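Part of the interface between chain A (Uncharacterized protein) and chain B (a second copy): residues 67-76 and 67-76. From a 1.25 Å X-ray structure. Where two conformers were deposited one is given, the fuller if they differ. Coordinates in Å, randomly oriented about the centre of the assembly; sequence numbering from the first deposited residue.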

ATOM      1  N   VAL A  67      -5.583 -12.228  -7.284  1.00 11.71           N
ATOM      2  CA  VAL A  67      -5.029 -10.925  -7.643  1.00 11.53           C
ATOM      3  C   VAL A  67      -5.626  -9.894  -6.710  1.00 11.23           C
ATOM      4  O   VAL A  67      -6.785  -9.923  -6.430  1.00 11.32           O
ATOM      5  CB  VAL A  67      -5.351 -10.590  -9.110  1.00 12.80           C
ATOM      6  CG1 VAL A  67      -4.824  -9.245  -9.454  1.00 16.28           C
ATOM      7  CG2 VAL A  67      -4.740 -11.608 -10.082  1.00 14.95           C
ATOM      8  N   GLY A  68      -4.821  -8.948  -6.260  1.00 11.24           N
ATOM      9  CA  GLY A  68      -5.282  -7.900  -5.398  1.00 11.43           C
ATOM     10  C   GLY A  68      -6.144  -6.892  -6.137  1.00 11.00           C
ATOM     11  O   GLY A  68      -5.727  -6.386  -7.206  1.00 12.57           O
ATOM     12  N   VAL A  69      -7.330  -6.552  -5.617  0.53 10.07           N
ATOM     13  CA  VAL A  69      -8.139  -5.466  -6.207  0.53 10.09           C
ATOM     14  C   VAL A  69      -8.392  -4.245  -5.325  0.53  8.78           C
ATOM     15  O   VAL A  69      -8.838  -3.197  -5.829  0.53  9.07           O
ATOM     16  CB  VAL A  69      -9.507  -5.941  -6.760  0.53 10.43           C
ATOM     17  CG1 VAL A  69      -9.345  -6.999  -7.848  0.53 11.23           C
ATOM     18  CG2 VAL A  69     -10.473  -6.373  -5.649  0.53 10.91           C
ATOM     19  N   ARG A  70      -8.182  -4.375  -4.016  1.00  8.69           N
ATOM     20  CA  ARG A  70      -8.246  -3.216  -3.147  1.00  8.77           C
ATOM     21  C   ARG A  70      -7.491  -3.480  -1.883  1.00  7.25           C
ATOM     22  O   ARG A  70      -7.601  -4.594  -1.315  1.00  8.53           O
ATOM     23  CB  ARG A  70      -9.721  -2.921  -2.806  1.00 12.10           C
ATOM     24  CG  ARG A  70     -10.035  -2.035  -1.599  1.00 12.73           C
ATOM     25  CD  ARG A  70     -11.520  -1.875  -1.475  1.00 12.60           C
ATOM     26  NE  ARG A  70     -12.247  -3.113  -1.170  1.00 14.76           N
ATOM     27  CZ  ARG A  70     -12.727  -3.428   0.024  1.00 15.65           C
ATOM     28  NH1 ARG A  70     -12.548  -2.633   1.069  1.00 15.90           N
ATOM     29  NH2 ARG A  70     -13.398  -4.558   0.177  1.00 15.64           N
ATOM     30  N   SER A  71      -6.714  -2.505  -1.410  1.00  7.61           N
ATOM     31  CA  SER A  71      -6.019  -2.586  -0.128  1.00  7.08           C
ATOM     32  C   SER A  71      -6.201  -1.313   0.649  1.00  7.21           C
ATOM     33  O   SER A  71      -6.271  -0.219   0.060  1.00  8.40           O
ATOM     34  CB  SER A  71      -4.536  -2.860  -0.317  1.00  8.65           C
ATOM     35  OG  SER A  71      -4.304  -4.158  -0.840  1.00 10.61           O
ATOM     36  N   GLU A  72      -6.232  -1.404   1.958  1.00  7.07           N
ATOM     37  CA  GLU A  72      -6.267  -0.265   2.871  1.00  7.55           C
ATOM     38  C   GLU A  72      -5.380  -0.550   4.048  1.00  7.64           C
ATOM     39  O   GLU A  72      -5.380  -1.697   4.560  1.00  7.99           O
ATOM     40  CB  GLU A  72      -7.699  -0.012   3.330  1.00  8.78           C
ATOM     41  CG  GLU A  72      -7.901   1.197   4.186  1.00 11.60           C
ATOM     42  CD  GLU A  72      -9.339   1.582   4.403  1.00 12.20           C
ATOM     43  OE1 GLU A  72      -9.535   2.539   5.236  1.00 12.11           O
ATOM     44  OE2 GLU A  72     -10.268   0.847   3.865  1.00 13.25           O
ATOM     45  N   VAL A  73      -4.610   0.433   4.490  1.00  7.29           N
ATOM     46  CA  VAL A  73      -3.760   0.325   5.667  1.00  6.93           C
ATOM     47  C   VAL A  73      -3.995   1.523   6.555  1.00  6.92           C
ATOM     48  O   VAL A  73      -4.060   2.661   6.061  1.00  7.94           O
ATOM     49  CB  VAL A  73      -2.252   0.209   5.280  1.00  7.37           C
ATOM     50  CG1 VAL A  73      -1.349   0.199   6.528  1.00  9.63           C
ATOM     51  CG2 VAL A  73      -2.028  -1.021   4.447  1.00  9.48           C
ATOM     52  N   HIS A  74      -4.122   1.279   7.852  1.00  7.46           N
ATOM     53  CA  HIS A  74      -4.127   2.324   8.872  1.00  7.76           C
ATOM     54  C   HIS A  74      -2.877   2.194   9.720  1.00  7.95           C
ATOM     55  O   HIS A  74      -2.615   1.152  10.308  1.00  9.53           O
ATOM     56  CB  HIS A  74      -5.344   2.211   9.792  1.00  8.48           C
ATOM     57  CG  HIS A  74      -6.654   2.347   9.092  1.00  8.46           C
ATOM     58  ND1 HIS A  74      -7.853   2.311   9.784  1.00 10.69           N
ATOM     59  CD2 HIS A  74      -6.984   2.494   7.783  1.00 10.14           C
ATOM     60  CE1 HIS A  74      -8.859   2.420   8.928  1.00  9.86           C
ATOM     61  NE2 HIS A  74      -8.359   2.545   7.705  1.00  9.99           N
ATOM     62  N   ASN A  75      -2.080   3.237   9.767  0.53  8.44           N
ATOM     63  CA  ASN A  75      -0.935   3.246  10.633  0.53  8.86           C
ATOM     64  C   ASN A  75      -1.377   3.664  12.002  0.53  9.39           C
ATOM     65  O   ASN A  75      -2.174   4.598  12.166  0.53 11.01           O
ATOM     66  CB  ASN A  75       0.130   4.181  10.105  0.53  9.09           C
ATOM     67  CG  ASN A  75       0.832   3.601   8.926  0.53  8.00           C
ATOM     68  OD1 ASN A  75       1.519   2.593   9.052  0.53  9.22           O
ATOM     69  ND2 ASN A  75       0.640   4.202   7.762  0.53  9.25           N
ATOM     70  N   LEU A  76      -0.876   2.953  12.987  1.00  8.82           N
ATOM     71  CA  LEU A  76      -1.190   3.228  14.407  1.00  9.44           C
ATOM     72  C   LEU A  76       0.001   3.747  15.175  1.00  9.59           C
ATOM     73  O   LEU A  76      -0.128   4.690  15.953  1.00 10.82           O
ATOM     74  CB  LEU A  76      -1.733   1.984  15.087  1.00 10.05           C
ATOM     75  CG  LEU A  76      -2.952   1.368  14.390  1.00 16.52           C
ATOM     76  CD1 LEU A  76      -3.428   0.254  15.305  1.00 17.94           C
ATOM     77  CD2 LEU A  76      -4.088   2.232  13.940  1.00 21.90           C
TER
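Chain B 67-76: VGVRSEVHNL

How does chain B lie on chain A? It runs beside it as an extended strand, residues 67-75 of each copy being strand, with N-to-C directions 156° apart and a signed crossing angle of -156°: antiparallel, with a twist. The axes approach to 4.6 Å. An exact two-fold axis relates the copies, so E72(B) sits opposite E72(A), their CA atoms 4.2 Å apart, and every other pairing occurs twice. CA of S71(A) lies 5.4 Å from CA of V73(B), CA of R70(A) 4.5 Å from CA of H74(B), and CA of V69(A) 4.9 Å from CA of N75(B); L76(B) has already left the strand.

What holds the two backbones together? S71(A) with V73(B), and V73(A) with S71(B), form the hydrogen-bonded pairs. V73(B) N donates to S71(A) O at 2.9 Å, and S71(A) N donates to V73(B) O at 3.0 Å; the symmetry mate of this pair lies across the axis. Farther out, N75(B) N donates to V69(A) O at 3.0 Å, and a weak bond from N75(B) ND2 to G68(A) O, 3.3 Å long with an angle of only 120° at the hydrogen, adds a side chain to the backbone ladder. At the non-hydrogen-bonded positions the CA atoms come closer, and two of them make CA-H...O contacts: CA of R70(A) is 3.2 Å from O of V73(B), and CA of E72(B) is 3.2 Å from O of S71(A).

Which side chains meet across the seam? R70(A), E72(A) and H74(A) share one face of the sheet with R70(B), E72(B) and H74(B), while S71(A), V73(A), S71(B) and V73(B) occupy the other. On the first face, CG of R70(A) packs 3.8 Å from CD2 of H74(B), an oblique approach to the ring. Within chain B, H74(B) NE2 donates to E72(B) OE1 at 2.7 Å, tying the imidazole to the carboxylate two residues earlier.

How are two glutamates accommodated at the axis? OE2 of E72(A) and OE2 of E72(B) are 3.9 Å apart, a close approach of like charges. Two waters bridge the surrounding polar groups. Water 1 accepts from R70(A) NH1 at 2.9 Å and donates to E72(A) OE2 at 2.7 Å and, weakly, to E72(B) OE1 at 2.8 Å; water 2 repeats this with the chains exchanged. Each carboxylate therefore receives hydrogen bonds from both waters and from the histidine of its own strand, which helps offset the crowding of negative charge.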

ATOM      1  N   VAL B  67       3.538  12.675   7.784  1.00 11.71           N
ATOM      2  CA  VAL B  67       3.628  11.231   7.985  1.00 11.53           C
ATOM      3  C   VAL B  67       2.329  10.615   7.515  1.00 11.23           C
ATOM      4  O   VAL B  67       1.283  11.125   7.774  1.00 11.32           O
ATOM      5  CB  VAL B  67       3.884  10.910   9.468  1.00 12.80           C
ATOM      6  CG1 VAL B  67       3.930   9.441   9.673  1.00 16.28           C
ATOM      7  CG2 VAL B  67       5.207  11.506   9.968  1.00 14.95           C
ATOM      8  N   GLY B  68       2.406   9.475   6.849  1.00 11.24           N
ATOM      9  CA  GLY B  68       1.241   8.783   6.385  1.00 11.43           C
ATOM     10  C   GLY B  68       0.474   8.131   7.522  1.00 11.00           C
ATOM     11  O   GLY B  68       1.082   7.401   8.340  1.00 12.57           O
ATOM     12  N   VAL B  69      -0.845   8.338   7.614  0.53 10.07           N
ATOM     13  CA  VAL B  69      -1.666   7.608   8.601  0.53 10.09           C
ATOM     14  C   VAL B  69      -2.741   6.678   8.044  0.53  8.78           C
ATOM     15  O   VAL B  69      -3.291   5.848   8.791  0.53  9.07           O
ATOM     16  CB  VAL B  69      -2.337   8.529   9.653  0.53 10.43           C
ATOM     17  CG1 VAL B  69      -1.309   9.327  10.450  0.53 11.23           C
ATOM     18  CG2 VAL B  69      -3.435   9.412   9.045  0.53 10.91           C
ATOM     19  N   ARG B  70      -3.098   6.840   6.770  1.00  8.69           N
ATOM     20  CA  ARG B  70      -3.990   5.889   6.135  1.00  8.77           C
ATOM     21  C   ARG B  70      -3.834   5.955   4.649  1.00  7.25           C
ATOM     22  O   ARG B  70      -3.734   7.071   4.083  1.00  8.53           O
ATOM     23  CB  ARG B  70      -5.445   6.235   6.510  1.00 12.10           C
ATOM     24  CG  ARG B  70      -6.580   5.666   5.656  1.00 12.73           C
ATOM     25  CD  ARG B  70      -7.896   6.118   6.216  1.00 12.60           C
ATOM     26  NE  ARG B  70      -8.127   7.565   6.145  1.00 14.76           N
ATOM     27  CZ  ARG B  70      -8.917   8.157   5.261  1.00 15.65           C
ATOM     28  NH1 ARG B  70      -9.548   7.461   4.327  1.00 15.90           N
ATOM     29  NH2 ARG B  70      -9.080   9.469   5.312  1.00 15.64           N
ATOM     30  N   SER B  71      -3.802   4.803   3.978  1.00  7.61           N
ATOM     31  CA  SER B  71      -3.775   4.725   2.520  1.00  7.08           C
ATOM     32  C   SER B  71      -4.767   3.710   2.029  1.00  7.21           C
ATOM     33  O   SER B  71      -4.995   2.680   2.691  1.00  8.40           O
ATOM     34  CB  SER B  71      -2.388   4.372   2.007  1.00  8.65           C
ATOM     35  OG  SER B  71      -1.458   5.417   2.248  1.00 10.61           O
ATOM     36  N   GLU B  72      -5.333   3.931   0.867  1.00  7.07           N
ATOM     37  CA  GLU B  72      -6.214   2.992   0.177  1.00  7.55           C
ATOM     38  C   GLU B  72      -5.905   3.016  -1.292  1.00  7.64           C
ATOM     39  O   GLU B  72      -5.678   4.113  -1.860  1.00  7.99           O
ATOM     40  CB  GLU B  72      -7.669   3.370   0.423  1.00  8.78           C
ATOM     41  CG  GLU B  72      -8.687   2.428  -0.135  1.00 11.60           C
ATOM     42  CD  GLU B  72     -10.094   2.664   0.343  1.00 12.20           C
ATOM     43  OE1 GLU B  72     -10.997   1.947  -0.222  1.00 12.11           O
ATOM     44  OE2 GLU B  72     -10.315   3.651   1.162  1.00 13.25           O
ATOM     45  N   VAL B  73      -5.868   1.856  -1.932  1.00  7.29           N
ATOM     46  CA  VAL B  73      -5.659   1.733  -3.366  1.00  6.93           C
ATOM     47  C   VAL B  73      -6.712   0.816  -3.940  1.00  6.92           C
ATOM     48  O   VAL B  73      -6.996  -0.246  -3.361  1.00  7.94           O
ATOM     49  CB  VAL B  73      -4.227   1.206  -3.698  1.00  7.37           C
ATOM     50  CG1 VAL B  73      -4.045   0.979  -5.211  1.00  9.63           C
ATOM     51  CG2 VAL B  73      -3.193   2.161  -3.172  1.00  9.48           C
ATOM     52  N   HIS B  74      -7.291   1.215  -5.065  1.00  7.46           N
ATOM     53  CA  HIS B  74      -8.157   0.360  -5.873  1.00  7.76           C
ATOM     54  C   HIS B  74      -7.472   0.067  -7.192  1.00  7.95           C
ATOM     55  O   HIS B  74      -7.109   0.973  -7.933  1.00  9.53           O
ATOM     56  CB  HIS B  74      -9.499   1.033  -6.167  1.00  8.48           C
ATOM     57  CG  HIS B  74     -10.299   1.358  -4.952  1.00  8.46           C
ATOM     58  ND1 HIS B  74     -11.557   1.931  -5.044  1.00 10.69           N
ATOM     59  CD2 HIS B  74     -10.047   1.228  -3.624  1.00 10.14           C
ATOM     60  CE1 HIS B  74     -12.034   2.145  -3.826  1.00  9.86           C
ATOM     61  NE2 HIS B  74     -11.141   1.716  -2.943  1.00  9.99           N
ATOM     62  N   ASN B  75      -7.261  -1.196  -7.486  0.53  8.44           N
ATOM     63  CA  ASN B  75      -6.724  -1.572  -8.762  0.53  8.86           C
ATOM     64  C   ASN B  75      -7.850  -1.648  -9.749  0.53  9.39           C
ATOM     65  O   ASN B  75      -8.933  -2.171  -9.454  0.53 11.01           O
ATOM     66  CB  ASN B  75      -6.002  -2.898  -8.671  0.53  9.09           C
ATOM     67  CG  ASN B  75      -4.687  -2.758  -7.985  0.53  8.00           C
ATOM     68  OD1 ASN B  75      -3.792  -2.096  -8.497  0.53  9.22           O
ATOM     69  ND2 ASN B  75      -4.566  -3.344  -6.803  0.53  9.25           N
ATOM     70  N   LEU B  76      -7.599  -1.102 -10.917  1.00  8.82           N
ATOM     71  CA  LEU B  76      -8.588  -1.091 -12.019  1.00  9.44           C
ATOM     72  C   LEU B  76      -8.171  -1.962 -13.179  1.00  9.59           C
ATOM     73  O   LEU B  76      -8.991  -2.698 -13.726  1.00 10.82           O
ATOM     74  CB  LEU B  76      -8.834   0.325 -12.506  1.00 10.05           C
ATOM     75  CG  LEU B  76      -9.266   1.302 -11.406  1.00 16.52           C
ATOM     76  CD1 LEU B  76      -9.614   2.595 -12.120  1.00 17.94           C
ATOM     77  CD2 LEU B  76     -10.324   0.917 -10.420  1.00 21.90           C
TER
HETATM   78  O   HOH W   1     -10.917  -0.250   1.474  1.00 18.51           O
HETATM   79  O   HOH W   2      -9.351   4.679   3.475  1.00 18.51           O